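Local structure of glycoside hydrolase family 31 (Trueperella pyogenes, 5I0F) at residues A[14-17]-A[18-21]; A[315-319]-A[320-324]; A[352-356]-A[357-361]; A[661-664]-A[665-669]. The protein degrades the cyclic tetrasaccharide cycloalternan, probably by hydrolysis, through a covalent glycosyl-enzyme intermediate. One frame throughout, in Å; residues are numbered along the deposited sequence.

Contact 1: A[14-17]-A[18-21]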
loop_
_atom_site.group_PDB
_atom_site.type_symbol
_atom_site.label_atom_id
_atom_site.label_comp_id
_atom_site.label_asym_id
_atom_site.label_seq_id
_atom_site.Cartn_x
_atom_site.Cartn_y
_atom_site.Cartn_z
ATOM N N ALA A 14 16.494 -1.623 -3.029
ATOM C CA ALA A 14 17.796 -1.319 -2.451
ATOM C C ALA A 14 18.615 -2.593 -2.365
ATOM O O ALA A 14 18.066 -3.703 -2.272
ATOM C CB ALA A 14 17.657 -0.694 -1.081
ATOM N N ARG A 15 19.929 -2.404 -2.423
ATOM C CA ARG A 15 20.886 -3.493 -2.261
ATOM C C ARG A 15 21.539 -3.401 -0.893
ATOM O O ARG A 15 21.822 -2.298 -0.413
ATOM C CB ARG A 15 21.961 -3.418 -3.343
ATOM C CG ARG A 15 21.407 -3.326 -4.762
ATOM C CD ARG A 15 22.450 -2.795 -5.728
ATOM N NE ARG A 15 22.884 -1.440 -5.389
ATOM C CZ ARG A 15 24.085 -0.917 -5.662
ATOM N NH1 ARG A 15 24.338 0.342 -5.288
ATOM N NH2 ARG A 15 25.041 -1.622 -6.287
ATOM N N SER A 16 21.776 -4.558 -0.277
ATOM C CA SER A 16 22.606 -4.660 0.927
ATOM C C SER A 16 24.079 -4.858 0.541
ATOM O O SER A 16 24.411 -5.074 -0.630
ATOM C CB SER A 16 22.102 -5.790 1.846
ATOM O OG SER A 16 21.810 -6.975 1.141
ATOM N N LEU A 17 24.963 -4.795 1.533
ATOM C CA LEU A 17 26.404 -4.891 1.289
ATOM C C LEU A 17 26.931 -6.318 1.081
ATOM O O LEU A 17 28.122 -6.500 0.801
ATOM C CB LEU A 17 27.160 -4.238 2.456
ATOM C CG LEU A 17 26.954 -2.735 2.598
ATOM C CD1 LEU A 17 27.576 -2.228 3.891
ATOM C CD2 LEU A 17 27.531 -1.990 1.403
ATOM N N ASP A 18 26.069 -7.316 1.216
ATOM C CA ASP A 18 26.471 -8.728 1.244
ATOM C C ASP A 18 25.949 -9.546 0.039
ATOM O O ASP A 18 25.836 -10.768 0.131
ATOM C CB ASP A 18 25.969 -9.358 2.564
ATOM C CG ASP A 18 24.448 -9.324 2.694
ATOM O OD1 ASP A 18 23.772 -8.682 1.845
ATOM O OD2 ASP A 18 23.929 -9.944 3.645
ATOM N N GLN A 19 25.643 -8.881 -1.082
ATOM C CA GLN A 19 24.956 -9.525 -2.206
ATOM C C GLN A 19 25.682 -9.413 -3.538
ATOM O O GLN A 19 26.684 -8.717 -3.652
ATOM C CB GLN A 19 23.528 -9.003 -2.348
ATOM C CG GLN A 19 23.385 -7.558 -2.795
ATOM C CD GLN A 19 21.925 -7.225 -3.054
ATOM O OE1 GLN A 19 21.189 -6.791 -2.152
ATOM N NE2 GLN A 19 21.480 -7.512 -4.266
ATOM N N LEU A 20 25.160 -10.145 -4.522
ATOM C CA LEU A 20 25.475 -9.911 -5.919
ATOM C C LEU A 20 24.590 -8.803 -6.509
ATOM O O LEU A 20 23.410 -8.714 -6.167
ATOM C CB LEU A 20 25.245 -11.176 -6.726
ATOM C CG LEU A 20 26.090 -12.392 -6.376
ATOM C CD1 LEU A 20 25.709 -13.549 -7.292
ATOM C CD2 LEU A 20 27.559 -12.056 -6.504
ATOM N N TYR A 21 25.158 -7.999 -7.401
ATOM C CA TYR A 21 24.393 -7.005 -8.178
ATOM C C TYR A 21 24.848 -7.002 -9.647
ATOM O O TYR A 21 25.996 -6.640 -9.919
ATOM C CB TYR A 21 24.518 -5.594 -7.603
ATOM C CG TYR A 21 23.584 -4.646 -8.337
ATOM C CD1 TYR A 21 22.199 -4.772 -8.196
ATOM C CD2 TYR A 21 24.069 -3.700 -9.246
ATOM C CE1 TYR A 21 21.320 -3.943 -8.889
ATOM C CE2 TYR A 21 23.190 -2.861 -9.945
ATOM C CZ TYR A 21 21.820 -2.993 -9.754
ATOM O OH TYR A 21 20.933 -2.183 -10.426
HETATM O O HOH W 1 18.361 -6.626 -1.681
#
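The side-chain carbonyl oxygen OE1 of Q19 is gripped from two quarters where the chain doubles back between A14 and Y21. The backbone N of S16 donates to Q19 OE1 over 3.0 Å, approaching from above the amide carbonyl plane, and a water 2.9 Å from the same Q19 OE1 probably bridges it to the carbonyl oxygen of A14. The other end of the amide is pinned within its own segment: NE2 of Q19 donates to L20 O at 3.0 Å, nearly straight (173°), the acceptor lying in the amide plane. With both ends committed, the rotation of the amide is fixed. CG of Q19 sits between the backbone N and the carbonyl carbon (chi1 69°), which folds the extended chain back over S16.

Alongside, S16 OG donates to D18 OD1 at 2.7 Å, nearly along the C-O axis of the carboxylate, and I9 N also bonds to this hydroxyl. The second oxygen of D18 is held by R5 in a salt bridge. R15 also meets Y21: R15 CZ stands 4.7 Å from the centroid of the Y21 ring, over its face, the guanidinium tipped 63° from the ring plane. Its NH1 forms a salt bridge with D68, so the cation serves a carboxylate and a pi face together.

Here is a turn into strand 20-21, which pairs with strand 31-37, in which side chains supply the cross-links: two bonds fix the rotation of the Q19 amide, while the charges of R15 and D18 tie the turn to D68 and R5.

Contact 2: A[315-319]-A[320-324]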
loop_
_atom_site.group_PDB
_atom_site.type_symbol
_atom_site.label_atom_id
_atom_site.label_comp_id
_atom_site.label_asym_id
_atom_site.label_seq_id
_atom_site.Cartn_x
_atom_site.Cartn_y
_atom_site.Cartn_z
ATOM N N ASP A 315 -17.508 13.609 22.496
ATOM C CA ASP A 315 -18.367 14.641 23.108
ATOM C C ASP A 315 -18.169 15.992 22.385
ATOM O O ASP A 315 -19.127 16.724 22.171
ATOM C CB ASP A 315 -18.107 14.808 24.613
ATOM C CG ASP A 315 -18.496 13.583 25.436
ATOM O OD1 ASP A 315 -19.220 12.659 24.934
ATOM O OD2 ASP A 315 -18.071 13.535 26.616
ATOM N N ARG A 316 -16.941 16.301 21.983
ATOM C CA ARG A 316 -16.692 17.562 21.270
ATOM C C ARG A 316 -17.383 17.585 19.899
ATOM O O ARG A 316 -18.019 18.571 19.553
ATOM C CB ARG A 316 -15.207 17.871 21.176
ATOM C CG ARG A 316 -14.878 19.261 20.643
ATOM C CD ARG A 316 -15.223 20.368 21.619
ATOM N NE ARG A 316 -14.860 21.689 21.101
ATOM C CZ ARG A 316 -13.668 22.278 21.232
ATOM N NH1 ARG A 316 -13.479 23.481 20.702
ATOM N NH2 ARG A 316 -12.663 21.698 21.891
ATOM N N HIS A 317 -17.278 16.489 19.147
ATOM C CA HIS A 317 -18.036 16.358 17.897
ATOM C C HIS A 317 -19.532 16.667 18.121
ATOM O O HIS A 317 -20.139 17.451 17.395
ATOM C CB HIS A 317 -17.858 14.975 17.286
ATOM C CG HIS A 317 -16.677 14.879 16.380
ATOM N ND1 HIS A 317 -16.681 15.412 15.114
ATOM C CD2 HIS A 317 -15.436 14.362 16.568
ATOM C CE1 HIS A 317 -15.495 15.229 14.559
ATOM N NE2 HIS A 317 -14.728 14.573 15.412
ATOM N N ARG A 318 -20.109 16.054 19.134
ATOM C CA ARG A 318 -21.524 16.246 19.422
ATOM C C ARG A 318 -21.806 17.705 19.808
ATOM O O ARG A 318 -22.748 18.320 19.296
ATOM C CB ARG A 318 -21.935 15.292 20.550
ATOM C CG ARG A 318 -23.348 15.495 21.089
ATOM C CD ARG A 318 -23.438 15.023 22.538
ATOM N NE ARG A 318 -24.085 13.728 22.651
ATOM C CZ ARG A 318 -23.955 12.875 23.681
ATOM N NH1 ARG A 318 -23.143 13.112 24.726
ATOM N NH2 ARG A 318 -24.646 11.749 23.648
ATOM N N ASN A 319 -20.994 18.258 20.702
ATOM C CA ASN A 319 -21.218 19.647 21.146
ATOM C C ASN A 319 -20.995 20.662 20.044
ATOM O O ASN A 319 -21.651 21.696 20.031
ATOM C CB ASN A 319 -20.354 19.980 22.347
ATOM C CG ASN A 319 -20.801 19.247 23.583
ATOM O OD1 ASN A 319 -21.994 18.982 23.767
ATOM N ND2 ASN A 319 -19.863 18.910 24.435
ATOM N N GLU A 320 -20.082 20.364 19.121
ATOM C CA GLU A 320 -19.851 21.245 17.984
ATOM C C GLU A 320 -20.845 21.040 16.818
ATOM O O GLU A 320 -20.808 21.791 15.863
ATOM C CB GLU A 320 -18.397 21.128 17.494
ATOM C CG GLU A 320 -17.335 21.579 18.503
ATOM C CD GLU A 320 -17.290 23.084 18.755
ATOM O OE1 GLU A 320 -17.995 23.862 18.082
ATOM O OE2 GLU A 320 -16.505 23.496 19.633
ATOM N N GLY A 321 -21.711 20.036 16.880
ATOM C CA GLY A 321 -22.588 19.713 15.739
ATOM C C GLY A 321 -21.869 19.256 14.476
ATOM O O GLY A 321 -22.287 19.596 13.373
ATOM N N ILE A 322 -20.783 18.490 14.648
ATOM C CA ILE A 322 -20.008 17.918 13.547
ATOM C C ILE A 322 -20.108 16.408 13.754
ATOM O O ILE A 322 -19.312 15.843 14.486
ATOM C CB ILE A 322 -18.536 18.441 13.545
ATOM C CG1 ILE A 322 -18.548 19.958 13.330
ATOM C CG2 ILE A 322 -17.705 17.786 12.448
ATOM C CD1 ILE A 322 -17.277 20.673 13.737
ATOM N N PRO A 323 -21.152 15.778 13.189
ATOM C CA PRO A 323 -21.373 14.371 13.496
ATOM C C PRO A 323 -20.294 13.464 12.912
ATOM O O PRO A 323 -19.719 13.755 11.839
ATOM C CB PRO A 323 -22.745 14.064 12.870
ATOM C CG PRO A 323 -22.952 15.144 11.852
ATOM C CD PRO A 323 -22.248 16.356 12.377
ATOM N N VAL A 324 -20.025 12.388 13.633
ATOM C CA VAL A 324 -19.115 11.352 13.178
ATOM C C VAL A 324 -19.882 10.051 13.138
ATOM O O VAL A 324 -20.776 9.830 13.977
ATOM C CB VAL A 324 -17.849 11.245 14.052
ATOM C CG1 VAL A 324 -16.934 12.413 13.785
ATOM C CG2 VAL A 324 -18.160 11.214 15.536
#
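R316 and E320, one helical turn apart, lie side by side and join in a salt bridge. The guanidinium approaches side-on, NE and NH1 both going to one oxygen: R316 NE to E320 OE2 is 2.9 Å, and R316 NH1 to E320 OE2 is 3.2 Å. The NE bond uses the anti lone pair, whereas the NH1 donor is displaced from the carboxylate plane. CG of R316 is anti to the backbone N (chi1 -171°) and the chain bends at chi2, which brings NE alongside the glutamate. E320 OE1 is taken by R623, so the carboxylate joins two arginines.

Hydrogen bonds of the backbone finish the helix. E320 N still bonds to R316 O in helical fashion, but G321 has positive phi (64°), and the chain turns back in a Schellman motif: I322 N reaches H317 O at 3.0 Å and G321 N reaches R318 O. The histidine side chain adds a further tie, H317 ND1 donating to I322 O at 2.7 Å close to the ring plane. NE2 of the same ring bonds to Y590 OH, so the imidazole is held at both nitrogens.

The face of the ring takes an apolar contact. V324 CG1 sits 3.3 Å from the centroid of the H317 ring, above its middle, in a CH-pi contact.

The motif ends helix 307-320 of the TIM barrel and leads into strand 326-329. H317 and V324 both touch strand 297-300, W607 of helix 606-613 meets R316 by cation-pi and H317 edge-to-face, and I322 rests on helix 617-646.

Contact 3: A[352-356]-A[357-361]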
loop_
_atom_site.group_PDB
_atom_site.type_symbol
_atom_site.label_atom_id
_atom_site.label_comp_id
_atom_site.label_asym_id
_atom_site.label_seq_id
_atom_site.Cartn_x
_atom_site.Cartn_y
_atom_site.Cartn_z
ATOM N N GLN A 352 -3.287 -19.248 24.601
ATOM C CA GLN A 352 -4.618 -19.619 24.094
ATOM C C GLN A 352 -5.486 -18.344 23.905
ATOM O O GLN A 352 -5.233 -17.322 24.555
ATOM C CB GLN A 352 -5.335 -20.572 25.071
ATOM C CG GLN A 352 -4.761 -21.985 25.161
ATOM C CD GLN A 352 -5.504 -22.884 26.157
ATOM O OE1 GLN A 352 -6.341 -22.425 26.940
ATOM N NE2 GLN A 352 -5.178 -24.171 26.149
ATOM N N PRO A 353 -6.509 -18.396 23.023
ATOM C CA PRO A 353 -7.404 -17.227 22.885
ATOM C C PRO A 353 -8.132 -16.861 24.179
ATOM O O PRO A 353 -8.538 -17.762 24.905
ATOM C CB PRO A 353 -8.441 -17.690 21.845
ATOM C CG PRO A 353 -7.784 -18.781 21.087
ATOM C CD PRO A 353 -6.844 -19.460 22.051
ATOM N N HIS A 354 -8.272 -15.563 24.459
ATOM C CA HIS A 354 -9.073 -15.073 25.585
ATOM C C HIS A 354 -10.541 -14.870 25.228
ATOM O O HIS A 354 -10.878 -14.697 24.070
ATOM C CB HIS A 354 -8.531 -13.727 26.093
ATOM C CG HIS A 354 -7.249 -13.851 26.845
ATOM N ND1 HIS A 354 -7.187 -14.319 28.142
ATOM C CD2 HIS A 354 -5.975 -13.601 26.471
ATOM C CE1 HIS A 354 -5.930 -14.334 28.539
ATOM N NE2 HIS A 354 -5.174 -13.920 27.537
ATOM N N ARG A 355 -11.397 -14.896 26.246
ATOM C CA ARG A 355 -12.785 -14.420 26.149
ATOM C C ARG A 355 -12.979 -13.184 26.997
ATOM O O ARG A 355 -12.205 -12.922 27.928
ATOM C CB ARG A 355 -13.763 -15.505 26.629
ATOM C CG ARG A 355 -13.754 -16.810 25.830
ATOM C CD ARG A 355 -13.855 -16.628 24.319
ATOM N NE ARG A 355 -14.977 -15.778 23.883
ATOM C CZ ARG A 355 -15.376 -15.632 22.613
ATOM N NH1 ARG A 355 -14.774 -16.281 21.617
ATOM N NH2 ARG A 355 -16.414 -14.852 22.336
ATOM N N GLY A 356 -14.029 -12.427 26.678
ATOM C CA GLY A 356 -14.372 -11.189 27.385
ATOM C C GLY A 356 -14.340 -11.267 28.897
ATOM O O GLY A 356 -13.731 -10.427 29.541
ATOM N N PRO A 357 -14.979 -12.293 29.472
ATOM C CA PRO A 357 -14.965 -12.496 30.936
ATOM C C PRO A 357 -13.594 -12.770 31.570
ATOM O O PRO A 357 -13.498 -12.737 32.794
ATOM C CB PRO A 357 -15.881 -13.723 31.130
ATOM C CG PRO A 357 -16.772 -13.722 29.943
ATOM C CD PRO A 357 -15.920 -13.211 28.809
ATOM N N ASP A 358 -12.547 -13.042 30.788
ATOM C CA ASP A 358 -11.195 -13.151 31.352
ATOM C C ASP A 358 -10.658 -11.853 31.948
ATOM O O ASP A 358 -9.700 -11.881 32.702
ATOM C CB ASP A 358 -10.165 -13.592 30.302
ATOM C CG ASP A 358 -10.423 -14.976 29.747
ATOM O OD1 ASP A 358 -11.228 -15.753 30.306
ATOM O OD2 ASP A 358 -9.764 -15.291 28.730
ATOM N N PHE A 359 -11.214 -10.714 31.562
ATOM C CA PHE A 359 -10.588 -9.444 31.848
ATOM C C PHE A 359 -11.304 -8.641 32.914
ATOM O O PHE A 359 -12.524 -8.563 32.923
ATOM C CB PHE A 359 -10.484 -8.611 30.584
ATOM C CG PHE A 359 -9.700 -9.276 29.502
ATOM C CD1 PHE A 359 -8.312 -9.398 29.603
ATOM C CD2 PHE A 359 -10.347 -9.842 28.400
ATOM C CE1 PHE A 359 -7.573 -10.032 28.614
ATOM C CE2 PHE A 359 -9.614 -10.473 27.401
ATOM C CZ PHE A 359 -8.223 -10.581 27.516
ATOM N N THR A 360 -10.502 -8.047 33.791
ATOM C CA THR A 360 -10.932 -7.029 34.730
ATOM C C THR A 360 -10.210 -5.748 34.372
ATOM O O THR A 360 -9.005 -5.768 34.088
ATOM C CB THR A 360 -10.571 -7.433 36.167
ATOM O OG1 THR A 360 -11.150 -8.705 36.441
ATOM C CG2 THR A 360 -11.131 -6.451 37.165
ATOM N N TYR A 361 -10.946 -4.635 34.379
ATOM C CA TYR A 361 -10.419 -3.354 33.908
ATOM C C TYR A 361 -10.352 -2.412 35.116
ATOM O O TYR A 361 -11.394 -2.077 35.681
ATOM C CB TYR A 361 -11.306 -2.801 32.785
ATOM C CG TYR A 361 -11.380 -3.708 31.578
ATOM C CD1 TYR A 361 -10.391 -3.687 30.603
ATOM C CD2 TYR A 361 -12.443 -4.599 31.403
ATOM C CE1 TYR A 361 -10.455 -4.516 29.497
ATOM C CE2 TYR A 361 -12.508 -5.447 30.308
ATOM C CZ TYR A 361 -11.501 -5.398 29.352
ATOM O OH TYR A 361 -11.543 -6.223 28.268
HETATM O O HOH W 2 -13.523 -7.977 28.323
#
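A short 3-10 turn at residues 356-358, in the long loop that follows barrel strand 326-329, is braced by the carboxylate of D358. One oxygen takes two donors: H354 ND1 to D358 OD2 is 2.8 Å, and R355 N to D358 OD2 is 3.0 Å. OD2 lies near the imidazole plane, while ND1 meets it on the anti side, somewhat out of the carboxylate plane. The two donors come from opposite faces of that carboxylate plane, so OD2 is clamped between a side chain and the main chain. CG of D358 is anti to its own carbonyl carbon (chi1 -63°), which swings the group back over R355. Backbone bonds add to this: D358 N donates to R355 O at 2.9 Å, and F359 N to G356 O at 3.2 Å.

In this TIM barrel the loop joins strand 326-329 to the helix that follows, 370-379. It lies near a bound calcium ion, about 4 Å from the nearest part of the D358 side chain. That is too far for direct coordination, although the ion's charge would favour an ionised carboxylate.

H354 also bonds through NE2 to E401, and a ring set between two carboxylates is probably protonated at both nitrogens. The rings of H354 and F359 meet obliquely, planes 50° apart, with F359 CZ 3.5 Å from H354 CB; Y346 packs edge-to-face on the same histidine. A water 2.7 Å from G356 O links that carbonyl to Y361 OH. The guanidinium of R355 leads away from 357-361 to salt bridges with D458 and E457.

Contact 4: A[661-664]-A[665-669]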
loop_
_atom_site.group_PDB
_atom_site.type_symbol
_atom_site.label_atom_id
_atom_site.label_comp_id
_atom_site.label_asym_id
_atom_site.label_seq_id
_atom_site.Cartn_x
_atom_site.Cartn_y
_atom_site.Cartn_z
ATOM N N ASP A 661 -14.145 12.248 -25.710
ATOM C CA ASP A 661 -13.774 13.653 -25.654
ATOM C C ASP A 661 -12.294 13.766 -25.282
ATOM O O ASP A 661 -11.946 13.541 -24.143
ATOM C CB ASP A 661 -14.626 14.336 -24.606
ATOM C CG ASP A 661 -14.421 15.838 -24.558
ATOM O OD1 ASP A 661 -13.415 16.368 -25.054
ATOM O OD2 ASP A 661 -15.304 16.483 -24.000
ATOM N N PRO A 662 -11.428 14.138 -26.235
ATOM C CA PRO A 662 -9.992 14.158 -25.939
ATOM C C PRO A 662 -9.541 15.193 -24.902
ATOM O O PRO A 662 -8.488 15.019 -24.308
ATOM C CB PRO A 662 -9.336 14.443 -27.307
ATOM C CG PRO A 662 -10.424 14.643 -28.288
ATOM C CD PRO A 662 -11.738 14.644 -27.584
ATOM N N GLU A 663 -10.329 16.245 -24.676
ATOM C CA GLU A 663 -9.975 17.285 -23.703
ATOM C C GLU A 663 -9.941 16.812 -22.235
ATOM O O GLU A 663 -9.296 17.442 -21.416
ATOM C CB GLU A 663 -10.912 18.498 -23.871
ATOM C CG GLU A 663 -10.756 19.658 -22.872
ATOM C CD GLU A 663 -9.449 20.456 -22.973
ATOM O OE1 GLU A 663 -8.716 20.278 -23.982
ATOM O OE2 GLU A 663 -9.170 21.306 -22.056
ATOM N N ILE A 664 -10.596 15.701 -21.906
ATOM C CA ILE A 664 -10.571 15.187 -20.535
ATOM C C ILE A 664 -9.146 14.922 -20.008
ATOM O O ILE A 664 -8.888 15.088 -18.819
ATOM C CB ILE A 664 -11.447 13.916 -20.355
ATOM C CG1 ILE A 664 -10.910 12.731 -21.178
ATOM C CG2 ILE A 664 -12.908 14.208 -20.670
ATOM C CD1 ILE A 664 -11.662 11.432 -20.975
ATOM N N TRP A 665 -8.202 14.594 -20.890
ATOM C CA TRP A 665 -6.846 14.197 -20.430
ATOM C C TRP A 665 -6.038 15.400 -19.951
ATOM O O TRP A 665 -5.103 15.242 -19.178
ATOM C CB TRP A 665 -6.128 13.386 -21.523
ATOM C CG TRP A 665 -6.899 12.147 -21.826
ATOM C CD1 TRP A 665 -7.747 11.941 -22.886
ATOM C CD2 TRP A 665 -6.958 10.948 -21.028
ATOM N NE1 TRP A 665 -8.304 10.690 -22.809
ATOM C CE2 TRP A 665 -7.839 10.054 -21.685
ATOM C CE3 TRP A 665 -6.349 10.544 -19.841
ATOM C CZ2 TRP A 665 -8.129 8.773 -21.190
ATOM C CZ3 TRP A 665 -6.618 9.254 -19.347
ATOM C CH2 TRP A 665 -7.512 8.389 -20.030
ATOM N N ALA A 666 -6.447 16.606 -20.360
ATOM C CA ALA A 666 -5.832 17.833 -19.877
ATOM C C ALA A 666 -6.278 18.201 -18.441
ATOM O O ALA A 666 -5.736 19.139 -17.848
ATOM C CB ALA A 666 -6.098 18.980 -20.857
ATOM N N HIS A 667 -7.238 17.463 -17.874
ATOM C CA HIS A 667 -7.772 17.751 -16.541
ATOM C C HIS A 667 -7.825 16.489 -15.679
ATOM O O HIS A 667 -8.884 16.052 -15.252
ATOM C CB HIS A 667 -9.131 18.421 -16.698
ATOM C CG HIS A 667 -9.097 19.591 -17.631
ATOM N ND1 HIS A 667 -8.904 20.885 -17.205
ATOM C CD2 HIS A 667 -9.169 19.648 -18.982
ATOM C CE1 HIS A 667 -8.886 21.691 -18.248
ATOM N NE2 HIS A 667 -9.042 20.964 -19.338
ATOM N N PRO A 668 -6.656 15.910 -15.403
ATOM C CA PRO A 668 -6.619 14.611 -14.737
ATOM C C PRO A 668 -6.962 14.582 -13.233
ATOM O O PRO A 668 -7.070 13.473 -12.685
ATOM C CB PRO A 668 -5.194 14.152 -14.979
ATOM C CG PRO A 668 -4.410 15.430 -14.957
ATOM C CD PRO A 668 -5.302 16.436 -15.646
ATOM N N ARG A 669 -7.087 15.738 -12.562
ATOM C CA ARG A 669 -7.542 15.758 -11.155
ATOM C C ARG A 669 -8.982 16.278 -10.971
ATOM O O ARG A 669 -9.383 16.623 -9.846
ATOM C CB ARG A 669 -6.529 16.491 -10.260
ATOM C CG ARG A 669 -5.241 15.699 -10.055
ATOM C CD ARG A 669 -4.330 16.331 -9.011
ATOM N NE ARG A 669 -3.961 17.670 -9.462
ATOM C CZ ARG A 669 -2.866 17.998 -10.165
ATOM N NH1 ARG A 669 -2.694 19.260 -10.549
ATOM N NH2 ARG A 669 -1.933 17.093 -10.473
HETATM O O HOH W 3 -9.539 13.378 -16.615
#
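Residues 662-666 form a 3-10 turn, and the amides of W665, A666 and H667 each reach back three residues: W665 N to P662 O is weak, A666 N to E663 O spans 3.2 Å, and H667 N to I664 O spans 3.0 Å. A side-chain bond reinforces the turn on one side. H667 NE2 donates to E663 OE2 at 2.7 Å, with the oxygen exactly in the plane of the imidazole but the donor lying above the carboxylate plane by 37°. E663 starts with CG anti to the backbone N (chi1 176°), and the bend at chi2 carries the carboxylate to H667, one turn on; the plane of the H667 ring is turned 58° from it. The edge of the same ring also passes close to the backbone carbonyl of E663, CD2 of H667 lying 3.3 Å from E663 O.

I664 and W665, by contrast, run side by side. I664 CG1 stands 3.8 Å from the centroid of the five-membered ring of W665, over its face, in a CH-pi contact. H174, of strand 174-179, stacks on that indole. At the head of the turn, D661 OD1 accepts from E663 N at 3.1 Å, an Asx turn, while D661 OD2 bonds to Y693 OH. A water near I664 O and H667 O probably joins these two carbonyls where the turn ends.

The turn is thus fastened at its start by an aspartate and at its finish by a glutamate-histidine pair. A histidine donating to a carboxylate in this way would be expected to lean toward the cationic form.

Running from the N terminus, the four contacts follow one another in series; none nests in or crosses another. Contact 1 closes the turn that brings the chain into strand 20-21 of the N-terminal sheet. Contacts 2 and 3 both belong to the TIM barrel: contact 2 ends helix 307-320 ahead of strand 326-329, and contact 3 forms a turn within the long loop between that strand and helix 370-379, their nearest atoms about 19 Å apart. Contact 4 closes a turn of the C-terminal region between helix 655-658 and strand 671-673. Contacts 1 and 2 lie on opposite sides of the chain's centre, as do contacts 3 and 4, whose centres are about 56 Å apart.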